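Local atomic coordinates of core protein VP7 (Bluetongue virus, PDB entry 1BVP), a protein that forms, as homotrimers assembled on an inner scaffold of VP3, part of the inner capsid of the virus. Residues A[139-150]-A[160-171]. Sequence-based numbering, arbitrary orientation.
Sequences GRWFMRAAQAVT and QVSLNAGARGDV
The indole of W141 lies against strand 158-163 with S162 CB over one face, 3.7 Å from the centroid of the six-membered ring in a CH-pi contact. At the edge, in the ring plane, sits the carbonyl oxygen L163 O, while N164 OD1 approaches CZ2 with its amide plane turned 38° from the indole. With CG anti to the backbone N (chi1 176°), the ring swings back to the strand although CB starts off away from it; M196, F194 and N240 also touch it. S162 illustrates how a small residue can serve two partners: its CB packs against the indole, and its OG donates to F142 O at 3.1 Å, arriving from above the carbonyl plane. Next to it, the methyl CE of M143, brought round by bends at chi2 and chi3, packs between S162 O and N164 OD1. Where the loop begins, at G139, Q160 uses OE1 to receive the N-H of G139 at 2.7 Å, nearly straight at 175°, while its NE2 is hydrogen-bonded to Q137 O. On the face that carries V149 and L163, V149 CB meets L163 CD1, and its CG1 leans on A167 CB and on the backbone of R168 and G169. The paired backbones supply the frame: T150 and S162 exchange two N-H...O bonds, V149 and L163 form the neighbouring non-hydrogen-bonded pair, and the N-H of N164 donates to A148 O at 2.9 Å. The arrangement is the open end of the antiparallel hairpin 149-155/158-163, with the preceding loop folded over the S162 and T150 face and the type II turn N164-A167 crossing to strand 168-170 of the second sheet, in the antiparallel beta-sandwich domain of orbivirus VP7.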
# COMPACT_ATOMS: atom_id res chain seq x y z
N GLY A 139 28.94 -6.49 13.06
CA GLY A 139 29.73 -5.91 14.13
C GLY A 139 30.97 -6.66 14.56
O GLY A 139 31.40 -6.49 15.69
N ARG A 140 31.47 -7.55 13.70
CA ARG A 140 32.69 -8.28 13.99
C ARG A 140 33.66 -7.88 12.90
O ARG A 140 33.32 -7.85 11.71
CB ARG A 140 32.49 -9.79 14.02
CG ARG A 140 33.79 -10.56 13.79
CD ARG A 140 33.66 -12.03 14.07
NE ARG A 140 33.26 -12.23 15.45
CZ ARG A 140 34.07 -12.58 16.46
NH1 ARG A 140 35.36 -12.79 16.25
NH2 ARG A 140 33.57 -12.62 17.68
N TRP A 141 34.84 -7.48 13.35
CA TRP A 141 35.93 -7.03 12.53
C TRP A 141 36.34 -8.06 11.49
O TRP A 141 36.31 -9.28 11.71
CB TRP A 141 37.11 -6.72 13.45
CG TRP A 141 38.36 -6.32 12.73
CD1 TRP A 141 39.33 -7.16 12.23
CD2 TRP A 141 38.77 -4.99 12.41
NE1 TRP A 141 40.31 -6.42 11.60
CE2 TRP A 141 40.00 -5.09 11.71
CE3 TRP A 141 38.21 -3.72 12.65
CZ2 TRP A 141 40.68 -3.96 11.23
CZ3 TRP A 141 38.89 -2.60 12.18
CH2 TRP A 141 40.12 -2.73 11.48
N PHE A 142 36.70 -7.56 10.32
CA PHE A 142 37.15 -8.44 9.24
C PHE A 142 37.83 -7.62 8.18
O PHE A 142 37.26 -6.69 7.60
CB PHE A 142 36.02 -9.27 8.65
CG PHE A 142 36.46 -10.14 7.53
CD1 PHE A 142 36.65 -9.62 6.26
CD2 PHE A 142 36.69 -11.50 7.75
CE1 PHE A 142 37.08 -10.44 5.20
CE2 PHE A 142 37.12 -12.34 6.71
CZ PHE A 142 37.32 -11.81 5.43
N MET A 143 39.11 -7.93 8.01
CA MET A 143 39.96 -7.24 7.07
C MET A 143 40.57 -8.25 6.11
O MET A 143 41.08 -9.27 6.53
CB MET A 143 41.05 -6.51 7.81
CG MET A 143 41.94 -5.72 6.91
SD MET A 143 41.25 -4.14 6.51
CE MET A 143 40.91 -3.45 8.12
N ARG A 144 40.41 -7.99 4.82
CA ARG A 144 40.94 -8.87 3.80
C ARG A 144 42.45 -8.65 3.75
O ARG A 144 42.93 -7.51 3.87
CB ARG A 144 40.26 -8.55 2.47
CG ARG A 144 40.23 -9.71 1.52
CD ARG A 144 39.07 -9.54 0.57
NE ARG A 144 37.85 -10.20 1.04
CZ ARG A 144 36.62 -9.70 0.88
NH1 ARG A 144 36.44 -8.51 0.30
NH2 ARG A 144 35.56 -10.44 1.22
N ALA A 145 43.20 -9.75 3.65
CA ALA A 145 44.66 -9.72 3.63
C ALA A 145 45.21 -8.68 2.66
O ALA A 145 44.82 -8.64 1.48
CB ALA A 145 45.19 -11.11 3.28
N ALA A 146 46.07 -7.79 3.19
CA ALA A 146 46.71 -6.73 2.40
C ALA A 146 45.96 -5.42 2.24
O ALA A 146 46.51 -4.48 1.66
CB ALA A 146 47.11 -7.24 0.99
N GLN A 147 44.71 -5.34 2.69
CA GLN A 147 43.96 -4.10 2.56
C GLN A 147 43.89 -3.37 3.90
O GLN A 147 44.15 -3.96 4.94
CB GLN A 147 42.58 -4.40 2.04
CG GLN A 147 42.52 -4.93 0.63
CD GLN A 147 41.11 -5.43 0.27
OE1 GLN A 147 40.95 -6.34 -0.55
NE2 GLN A 147 40.09 -4.84 0.89
N ALA A 148 43.63 -2.06 3.86
CA ALA A 148 43.52 -1.27 5.10
C ALA A 148 42.05 -0.99 5.45
O ALA A 148 41.76 -0.52 6.55
CB ALA A 148 44.27 0.03 4.97
N VAL A 149 41.18 -1.09 4.44
CA VAL A 149 39.74 -0.92 4.62
C VAL A 149 39.10 -2.09 3.89
O VAL A 149 39.57 -2.49 2.82
CB VAL A 149 39.16 0.47 4.14
CG1 VAL A 149 40.26 1.48 3.93
CG2 VAL A 149 38.28 0.34 2.93
N THR A 150 38.14 -2.73 4.56
CA THR A 150 37.40 -3.85 3.99
C THR A 150 35.90 -3.71 4.29
O THR A 150 35.49 -3.61 5.47
CB THR A 150 37.92 -5.20 4.50
OG1 THR A 150 39.25 -5.39 4.02
CG2 THR A 150 37.06 -6.34 3.97
N GLN A 160 29.06 -3.23 6.35
CA GLN A 160 29.91 -2.68 7.43
C GLN A 160 31.29 -2.63 6.84
O GLN A 160 31.62 -3.43 5.94
CB GLN A 160 29.90 -3.51 8.71
CG GLN A 160 30.29 -4.95 8.50
CD GLN A 160 29.90 -5.83 9.66
OE1 GLN A 160 29.20 -5.41 10.57
NE2 GLN A 160 30.33 -7.08 9.62
N VAL A 161 32.04 -1.61 7.24
CA VAL A 161 33.39 -1.39 6.76
C VAL A 161 34.32 -1.35 7.98
O VAL A 161 33.99 -0.67 8.99
CB VAL A 161 33.50 -0.01 6.05
CG1 VAL A 161 34.76 0.09 5.25
CG2 VAL A 161 32.32 0.24 5.19
N SER A 162 35.42 -2.11 7.90
CA SER A 162 36.45 -2.15 8.96
C SER A 162 37.58 -1.24 8.46
O SER A 162 38.06 -1.40 7.33
CB SER A 162 37.05 -3.55 9.11
OG SER A 162 36.10 -4.52 9.46
N LEU A 163 38.00 -0.29 9.28
CA LEU A 163 39.09 0.61 8.90
C LEU A 163 40.29 0.50 9.88
O LEU A 163 40.11 0.59 11.11
CB LEU A 163 38.62 2.08 8.95
CG LEU A 163 37.55 2.81 8.14
CD1 LEU A 163 37.96 2.90 6.70
CD2 LEU A 163 36.22 2.14 8.31
N ASN A 164 41.50 0.33 9.34
CA ASN A 164 42.72 0.32 10.17
C ASN A 164 42.94 1.78 10.63
O ASN A 164 42.37 2.72 10.03
CB ASN A 164 43.96 -0.13 9.37
CG ASN A 164 44.13 -1.64 9.36
OD1 ASN A 164 43.83 -2.33 10.34
ND2 ASN A 164 44.64 -2.17 8.25
N ALA A 165 43.72 1.98 11.70
CA ALA A 165 43.97 3.34 12.18
C ALA A 165 44.57 4.15 11.03
O ALA A 165 45.40 3.65 10.25
CB ALA A 165 44.90 3.32 13.35
N GLY A 166 44.05 5.37 10.87
CA GLY A 166 44.50 6.26 9.81
C GLY A 166 44.12 5.92 8.37
O GLY A 166 44.43 6.71 7.47
N ALA A 167 43.44 4.79 8.14
CA ALA A 167 43.06 4.35 6.78
C ALA A 167 41.94 5.15 6.06
O ALA A 167 41.13 5.86 6.69
CB ALA A 167 42.73 2.85 6.77
N ARG A 168 41.93 5.04 4.74
CA ARG A 168 40.96 5.73 3.89
C ARG A 168 40.81 4.91 2.62
O ARG A 168 41.77 4.25 2.18
CB ARG A 168 41.41 7.15 3.57
CG ARG A 168 42.87 7.26 3.17
CD ARG A 168 43.20 8.61 2.59
NE ARG A 168 42.60 9.71 3.35
CZ ARG A 168 42.14 10.84 2.81
NH1 ARG A 168 42.20 11.04 1.50
NH2 ARG A 168 41.60 11.77 3.59
N GLY A 169 39.60 4.91 2.06
CA GLY A 169 39.33 4.15 0.85
C GLY A 169 37.94 4.38 0.29
O GLY A 169 37.09 5.02 0.91
N ASP A 170 37.74 3.90 -0.93
CA ASP A 170 36.47 4.03 -1.63
C ASP A 170 35.71 2.73 -1.40
O ASP A 170 36.27 1.64 -1.52
CB ASP A 170 36.68 4.29 -3.12
CG ASP A 170 37.01 5.76 -3.43
OD1 ASP A 170 37.03 6.63 -2.50
OD2 ASP A 170 37.24 6.04 -4.64
N VAL A 171 34.42 2.84 -1.19
CA VAL A 171 33.62 1.69 -0.87
C VAL A 171 32.48 1.35 -1.87
O VAL A 171 31.91 0.26 -1.84
CB VAL A 171 33.14 1.92 0.57
CG1 VAL A 171 31.82 1.36 0.81
CG2 VAL A 171 34.15 1.34 1.50